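Local coordinates for putative oxidoreductase FAD-binding subunit (Sulfolobus tokodaii, PDB 4ZOH), which binds FAD and probably relays electrons as the flavoprotein subunit of an oxidoreductase of the molybdenum hydroxylase type, at residues S60-T63 against L68-I71; Y78-S81 against L87-E90; I124-K129 against A192-L197. One frame throughout, in Å; residues are numbered along the deposited sequence.

Contact 1 (S60-T63 against L68-I71); sequences SYIT and LYKI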
loop_
_atom_site.group_PDB
_atom_site.type_symbol
_atom_site.label_atom_id
_atom_site.label_comp_id
_atom_site.label_asym_id
_atom_site.label_seq_id
_atom_site.Cartn_x
_atom_site.Cartn_y
_atom_site.Cartn_z
ATOM N N SER B 60 -20.857 40.832 -1.540
ATOM C CA SER B 60 -19.540 41.144 -1.973
ATOM C C SER B 60 -19.614 42.209 -3.068
ATOM O O SER B 60 -20.180 41.955 -4.130
ATOM C CB SER B 60 -18.852 39.869 -2.451
ATOM O OG SER B 60 -17.689 40.244 -3.120
ATOM N N TYR B 61 -19.062 43.397 -2.812
ATOM C CA TYR B 61 -19.161 44.544 -3.759
ATOM C C TYR B 61 -18.386 45.781 -3.296
ATOM O O TYR B 61 -18.309 46.022 -2.110
ATOM C CB TYR B 61 -20.626 44.917 -3.968
ATOM C CG TYR B 61 -21.342 45.286 -2.692
ATOM C CD1 TYR B 61 -21.274 46.594 -2.191
ATOM C CD2 TYR B 61 -22.128 44.359 -1.986
ATOM C CE1 TYR B 61 -21.921 46.955 -0.997
ATOM C CE2 TYR B 61 -22.814 44.735 -0.798
ATOM C CZ TYR B 61 -22.687 46.052 -0.323
ATOM O OH TYR B 61 -23.315 46.490 0.837
ATOM N N ILE B 62 -17.793 46.529 -4.221
ATOM C CA ILE B 62 -17.243 47.887 -3.904
ATOM C C ILE B 62 -18.132 48.904 -4.633
ATOM O O ILE B 62 -18.165 48.901 -5.841
ATOM C CB ILE B 62 -15.754 48.120 -4.370
ATOM C CG1 ILE B 62 -14.729 47.092 -3.805
ATOM C CG2 ILE B 62 -15.307 49.543 -4.060
ATOM C CD1 ILE B 62 -14.895 46.840 -2.327
ATOM N N THR B 63 -18.874 49.740 -3.911
ATOM C CA THR B 63 -19.697 50.753 -4.583
ATOM C C THR B 63 -19.304 52.175 -4.121
ATOM O O THR B 63 -19.276 52.442 -2.928
ATOM C CB THR B 63 -21.212 50.520 -4.340
ATOM O OG1 THR B 63 -21.537 49.197 -4.746
ATOM C CG2 THR B 63 -22.060 51.453 -5.180
ATOM N N LEU B 68 -19.177 58.357 -0.634
ATOM C CA LEU B 68 -18.962 57.151 0.163
ATOM C C LEU B 68 -18.598 56.011 -0.754
ATOM O O LEU B 68 -19.176 55.871 -1.820
ATOM C CB LEU B 68 -20.208 56.798 0.945
ATOM C CG LEU B 68 -20.194 57.170 2.430
ATOM C CD1 LEU B 68 -20.167 58.662 2.621
ATOM C CD2 LEU B 68 -21.422 56.579 3.126
ATOM N N TYR B 69 -17.605 55.228 -0.360
ATOM C CA TYR B 69 -17.492 53.853 -0.823
ATOM C C TYR B 69 -18.288 52.947 0.108
ATOM O O TYR B 69 -18.184 53.071 1.345
ATOM C CB TYR B 69 -16.063 53.408 -0.805
ATOM C CG TYR B 69 -15.174 53.988 -1.867
ATOM C CD1 TYR B 69 -15.242 53.516 -3.164
ATOM C CD2 TYR B 69 -14.190 54.979 -1.541
ATOM C CE1 TYR B 69 -14.368 53.987 -4.140
ATOM C CE2 TYR B 69 -13.326 55.484 -2.512
ATOM C CZ TYR B 69 -13.421 54.982 -3.797
ATOM O OH TYR B 69 -12.610 55.433 -4.781
ATOM N N LYS B 70 -19.121 52.090 -0.491
ATOM C CA LYS B 70 -19.834 51.063 0.254
ATOM C C LYS B 70 -19.249 49.703 -0.143
ATOM O O LYS B 70 -19.058 49.400 -1.344
ATOM C CB LYS B 70 -21.340 51.150 0.015
ATOM C CG LYS B 70 -21.856 52.562 0.160
ATOM C CD LYS B 70 -23.307 52.588 0.513
ATOM C CE LYS B 70 -23.680 54.021 0.823
ATOM N NZ LYS B 70 -25.106 54.048 1.176
ATOM N N ILE B 71 -18.885 48.937 0.893
ATOM C CA ILE B 71 -18.080 47.743 0.704
ATOM C C ILE B 71 -18.859 46.608 1.300
ATOM O O ILE B 71 -19.114 46.602 2.517
ATOM C CB ILE B 71 -16.683 47.828 1.388
ATOM C CG1 ILE B 71 -15.906 49.015 0.873
ATOM C CG2 ILE B 71 -15.888 46.503 1.200
ATOM C CD1 ILE B 71 -15.062 49.594 1.966
#
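The carbonyl oxygen of Lys70 is approached by several groups of the opposite strand at once. Thr63 N lies 2.6 Å from Lys70 O and gives it a nearly straight hydrogen bond in the carbonyl plane, N-H to acceptor 170°, while the CA-H of Ile62 adds a softer contact to the same oxygen. The setting is a short antiparallel beta hairpin at the edge of the five-stranded sheet of the FAD-binding domain. Thr63 and Lys70 form its hydrogen-bonded pair, completed by a return bond from Lys70 N to Thr63 O, and Ile62 with Ile71 is the non-hydrogen-bonded pair that follows. At this second pair Tyr61 O receives the CA-H of Ile71, the oxygen 3.3 Å from Ile71 CA.

Tyr61 sets its ring beside the neighbouring backbone. With CG placed between its own N and carbonyl carbon, chi1 58°, the ring turns across toward strand 68-72, and CD1 comes 3.7 Å from Lys70 O while CE1 stands 3.8 Å from Ile71 C. The phenol end reaches farther, to a hydrogen bond with Glu163. Were an alanine here instead, Glu163 would probably be left without this hydroxyl partner and the backbone at Lys70 and Ile71 would lose its aromatic cover. The extended side chain of Lys70 carries its ammonium group to a salt bridge with Asp65 in the hairpin turn.

On the other face, Ile80 of the following helix packs on both isoleucines, which lie side by side and point the same way. Ile62 folds at chi2, -46°, and thereby brings CD1 to 3.7 Å from Ile71 CG2.

Contact 2 (Y78-S81 against L87-E90); sequences YNIS and LLSE
Ser89 reaches across to the backbone of Ile80 with the one hydrogen bond between segments 78-81 and 87-90. Its hydroxyl donates from OG to Ile80 O over 2.8 Å, arriving 29° out of the carbonyl plane. A single torsion aims the short side chain: OG stands beside the residue's own N, anti to the carbonyl carbon, chi1 -65°. The same OG accepts a bond from Ile85 N in the connecting loop, and Ile80 O takes a second hydroxyl, that of Ser83. Within the first helix Ser81 turns its hydroxyl back on the preceding turn, OG lying 2.8 Å from Tyr78 O.

Weaker C-H contacts supplement this bond. Ser81 CA approaches Ser89 O to 3.4 Å, with an angle of 153° at the hydrogen, and the CB atoms of both serines also lie against carbonyl oxygens of the facing helix. So close an approach, with Ser81 CA only 4.1 Å from Ser89 CA, is possible because small residues meet where the backbones converge.

Apolar packing occupies the flank. Ile80 CG2 rests 4.2 Å from Leu88 CG, the two side chains being inclined to one another, and Tyr119 and Ile71 lie against both. The helix pair thus packs an apolar flank on both strand 68-72 and helix 119-125 of the FAD-binding domain.

The chemistry amounts to a buried junction held by serine hydroxyls and main-chain carbonyls: donors from Ser89 and Ser83 satisfy the carbonyl of Ile80, and the bond from Ile85 ties the loop to the second helix.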
loop_
_atom_site.group_PDB
_atom_site.type_symbol
_atom_site.label_atom_id
_atom_site.label_comp_id
_atom_site.label_asym_id
_atom_site.label_seq_id
_atom_site.Cartn_x
_atom_site.Cartn_y
_atom_site.Cartn_z
ATOM N N TYR B 78 -8.272 40.553 -1.159
ATOM C CA TYR B 78 -7.678 40.639 -2.497
ATOM C C TYR B 78 -8.437 41.676 -3.328
ATOM O O TYR B 78 -7.814 42.507 -4.002
ATOM C CB TYR B 78 -7.650 39.276 -3.230
ATOM C CG TYR B 78 -7.229 39.371 -4.692
ATOM C CD1 TYR B 78 -5.893 39.324 -5.050
ATOM C CD2 TYR B 78 -8.192 39.482 -5.725
ATOM C CE1 TYR B 78 -5.506 39.381 -6.378
ATOM C CE2 TYR B 78 -7.815 39.545 -7.076
ATOM C CZ TYR B 78 -6.473 39.487 -7.387
ATOM O OH TYR B 78 -6.071 39.513 -8.693
ATOM N N ASN B 79 -9.767 41.606 -3.291
ATOM C CA ASN B 79 -10.575 42.497 -4.167
ATOM C C ASN B 79 -10.500 43.956 -3.700
ATOM O O ASN B 79 -10.334 44.822 -4.499
ATOM C CB ASN B 79 -12.040 42.042 -4.257
ATOM C CG ASN B 79 -12.213 40.825 -5.144
ATOM O OD1 ASN B 79 -11.532 40.646 -6.137
ATOM N ND2 ASN B 79 -13.148 39.988 -4.778
ATOM N N ILE B 80 -10.565 44.173 -2.404
ATOM C CA ILE B 80 -10.339 45.508 -1.823
ATOM C C ILE B 80 -8.957 46.033 -2.245
ATOM O O ILE B 80 -8.836 47.156 -2.706
ATOM C CB ILE B 80 -10.509 45.472 -0.298
ATOM C CG1 ILE B 80 -11.950 45.110 0.015
ATOM C CG2 ILE B 80 -10.061 46.803 0.324
ATOM C CD1 ILE B 80 -12.314 44.819 1.482
ATOM N N SER B 81 -7.946 45.188 -2.197
ATOM C CA SER B 81 -6.591 45.600 -2.557
ATOM C C SER B 81 -6.483 46.032 -4.008
ATOM O O SER B 81 -5.529 46.738 -4.380
ATOM C CB SER B 81 -5.576 44.526 -2.151
ATOM O OG SER B 81 -5.339 43.602 -3.173
ATOM N N LEU B 87 -5.891 54.770 0.866
ATOM C CA LEU B 87 -5.472 54.079 2.146
ATOM C C LEU B 87 -5.928 52.592 2.319
ATOM O O LEU B 87 -5.115 51.718 2.643
ATOM C CB LEU B 87 -5.837 54.886 3.408
ATOM C CG LEU B 87 -5.361 54.293 4.712
ATOM C CD1 LEU B 87 -3.837 54.226 4.797
ATOM C CD2 LEU B 87 -5.899 55.036 5.918
ATOM N N LEU B 88 -7.225 52.368 2.173
ATOM C CA LEU B 88 -7.845 51.102 2.481
ATOM C C LEU B 88 -7.324 49.954 1.573
ATOM O O LEU B 88 -6.986 48.887 2.063
ATOM C CB LEU B 88 -9.396 51.222 2.441
ATOM C CG LEU B 88 -10.078 49.949 3.036
ATOM C CD1 LEU B 88 -9.656 49.827 4.498
ATOM C CD2 LEU B 88 -11.610 49.920 2.937
ATOM N N SER B 89 -7.257 50.204 0.275
ATOM C CA SER B 89 -6.717 49.227 -0.664
ATOM C C SER B 89 -5.292 48.848 -0.370
ATOM O O SER B 89 -4.938 47.657 -0.400
ATOM C CB SER B 89 -6.829 49.707 -2.082
ATOM O OG SER B 89 -8.201 49.817 -2.416
ATOM N N GLU B 90 -4.458 49.855 -0.110
ATOM C CA GLU B 90 -3.083 49.540 0.218
ATOM C C GLU B 90 -2.991 48.754 1.556
ATOM O O GLU B 90 -2.203 47.822 1.662
ATOM C CB GLU B 90 -2.256 50.794 0.246
ATOM C CG GLU B 90 -0.817 50.609 0.712
ATOM C CD GLU B 90 -0.081 51.929 0.753
ATOM O OE1 GLU B 90 -0.264 52.699 -0.210
ATOM O OE2 GLU B 90 0.637 52.199 1.732
#

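Contact 3 (I124-K129 against A192-L197); sequences IAMDAK and ALLLKL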
loop_
_atom_site.group_PDB
_atom_site.type_symbol
_atom_site.label_atom_id
_atom_site.label_comp_id
_atom_site.label_asym_id
_atom_site.label_seq_id
_atom_site.Cartn_x
_atom_site.Cartn_y
_atom_site.Cartn_z
ATOM N N ILE B 124 -10.167 53.337 11.499
ATOM C CA ILE B 124 -10.350 54.362 12.537
ATOM C C ILE B 124 -9.971 55.729 11.990
ATOM O O ILE B 124 -10.619 56.715 12.306
ATOM C CB ILE B 124 -9.668 54.008 13.888
ATOM C CG1 ILE B 124 -10.229 54.869 15.039
ATOM C CG2 ILE B 124 -8.177 54.114 13.812
ATOM C CD1 ILE B 124 -11.360 54.214 15.798
ATOM N N ALA B 125 -8.953 55.736 11.124
ATOM C CA ALA B 125 -8.424 56.944 10.487
ATOM C C ALA B 125 -9.417 57.510 9.503
ATOM O O ALA B 125 -9.521 58.727 9.330
ATOM C CB ALA B 125 -7.129 56.643 9.785
ATOM N N MET B 126 -10.136 56.606 8.848
ATOM C CA MET B 126 -11.113 56.963 7.865
ATOM C C MET B 126 -12.493 57.376 8.455
ATOM O O MET B 126 -13.357 57.817 7.704
ATOM C CB MET B 126 -11.229 55.795 6.899
ATOM C CG MET B 126 -10.006 55.650 6.024
ATOM S SD MET B 126 -10.022 54.173 4.991
ATOM C CE MET B 126 -10.644 54.794 3.386
ATOM N N ASP B 127 -12.706 57.249 9.768
ATOM C CA ASP B 127 -14.094 57.386 10.330
ATOM C C ASP B 127 -15.085 56.479 9.580
ATOM O O ASP B 127 -16.233 56.866 9.274
ATOM C CB ASP B 127 -14.661 58.842 10.418
ATOM C CG ASP B 127 -13.654 59.872 10.953
ATOM O OD1 ASP B 127 -13.052 59.639 12.024
ATOM O OD2 ASP B 127 -13.445 60.906 10.260
ATOM N N ALA B 128 -14.614 55.260 9.282
ATOM C CA ALA B 128 -15.446 54.217 8.703
ATOM C C ALA B 128 -16.719 53.995 9.516
ATOM O O ALA B 128 -16.723 54.210 10.767
ATOM C CB ALA B 128 -14.661 52.921 8.638
ATOM N N LYS B 129 -17.782 53.539 8.818
ATOM C CA LYS B 129 -18.990 53.036 9.511
ATOM C C LYS B 129 -19.378 51.602 9.095
ATOM O O LYS B 129 -19.187 51.207 7.939
ATOM C CB LYS B 129 -20.201 53.939 9.210
ATOM C CG LYS B 129 -20.099 55.380 9.690
ATOM C CD LYS B 129 -21.388 56.154 9.333
ATOM C CE LYS B 129 -21.276 57.653 9.619
ATOM N NZ LYS B 129 -20.683 57.903 10.966
ATOM N N ALA B 192 -1.479 53.778 9.880
ATOM C CA ALA B 192 -2.225 54.190 8.700
ATOM C C ALA B 192 -2.434 55.699 8.642
ATOM O O ALA B 192 -3.035 56.275 9.561
ATOM C CB ALA B 192 -3.589 53.505 8.621
ATOM N N LEU B 193 -1.990 56.306 7.548
ATOM C CA LEU B 193 -2.074 57.755 7.438
ATOM C C LEU B 193 -2.924 58.177 6.229
ATOM O O LEU B 193 -2.776 57.618 5.127
ATOM C CB LEU B 193 -0.665 58.363 7.305
ATOM C CG LEU B 193 -0.588 59.914 7.481
ATOM C CD1 LEU B 193 0.654 60.308 8.264
ATOM C CD2 LEU B 193 -0.542 60.563 6.103
ATOM N N LEU B 194 -3.780 59.167 6.472
ATOM C CA LEU B 194 -4.414 59.961 5.408
ATOM C C LEU B 194 -4.220 61.464 5.660
ATOM O O LEU B 194 -4.410 61.962 6.781
ATOM C CB LEU B 194 -5.893 59.703 5.364
ATOM C CG LEU B 194 -6.384 58.569 4.474
ATOM C CD1 LEU B 194 -7.736 58.176 5.002
ATOM C CD2 LEU B 194 -6.471 59.038 3.027
ATOM N N LEU B 195 -3.861 62.183 4.605
ATOM C CA LEU B 195 -3.797 63.646 4.690
ATOM C C LEU B 195 -4.077 64.244 3.335
ATOM O O LEU B 195 -3.838 63.601 2.264
ATOM C CB LEU B 195 -2.418 64.112 5.208
ATOM C CG LEU B 195 -1.198 63.966 4.276
ATOM C CD1 LEU B 195 -1.181 65.082 3.242
ATOM C CD2 LEU B 195 0.133 64.010 5.023
ATOM N N LYS B 196 -4.512 65.506 3.396
ATOM C CA LYS B 196 -4.751 66.313 2.194
ATOM C C LYS B 196 -4.159 67.708 2.372
ATOM O O LYS B 196 -4.296 68.364 3.437
ATOM C CB LYS B 196 -6.242 66.380 1.891
ATOM C CG LYS B 196 -6.647 67.095 0.591
ATOM C CD LYS B 196 -8.146 67.391 0.719
ATOM C CE LYS B 196 -8.771 67.986 -0.533
ATOM N NZ LYS B 196 -8.387 67.197 -1.726
ATOM N N LEU B 197 -3.517 68.121 1.305
ATOM C CA LEU B 197 -2.779 69.374 1.209
ATOM C C LEU B 197 -3.681 70.452 0.577
ATOM O O LEU B 197 -4.383 70.184 -0.434
ATOM C CB LEU B 197 -1.516 69.160 0.346
ATOM C CG LEU B 197 -0.390 68.325 1.038
ATOM C CD1 LEU B 197 0.859 68.412 0.236
ATOM C CD2 LEU B 197 -0.061 68.803 2.435
#
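Met126 and Leu194 cross obliquely, and they meet through one pair of carbons: Met126 CG stands 3.5 Å from Leu194 CD1, a close approach for two aliphatic carbons. The methionine sets CG beside its own N, chi1 -71°, then runs extended as far as the sulfur before bending at chi3, so the methylene rather than the thioether does the touching. Leu194 leans toward it from strand 189-198, with Leu87 and Phe174 also packed on the leucine.

One residue earlier, Ala125 points its methyl at the same strand, where CB comes 4.1 Å from Ala192 O. Ala192 in turn points back, yet the alanine CA atoms remain 7.0 Å apart.

A Schellman motif caps this helix end, with Asp127 at a positive phi of 51°. The Asp127 carboxylate is turned to other partners, OD2 to Arg206 and OD1 to Arg218, in salt bridges.

Across the interface itself no hydrogen bond forms. The helix end of the FAD-binding region and the strand of the C-terminal region are thus joined here by buried apolar packing, while Arg206 and Arg218 add a polar link alongside, through Asp127 and the carbonyls of Ala125 and Ile124.

In the fold
Read from the N terminus, the three contacts come in series, none nested in or crossing another. Contact 1 closes the short hairpin turn between strands 62-64 and 68-72 at the sheet edge. The chain then enters the helix of contact 2, which closes the five-residue loop 82-86. Contact 3 spans far more, 62 residues rich in strand, and brings the FAD-binding region against the C-terminal one. The contacts form a continuous apolar chain: Ile71 CD1 packs on Leu88 CD2, and Leu87 CD2 on Leu194 CD1, while Met126 CE meets Leu88 CB. Contacts 1 and 3 do not touch, their centres about 17 Å apart, so contact 2 bridges sheet edge and C-terminal strand.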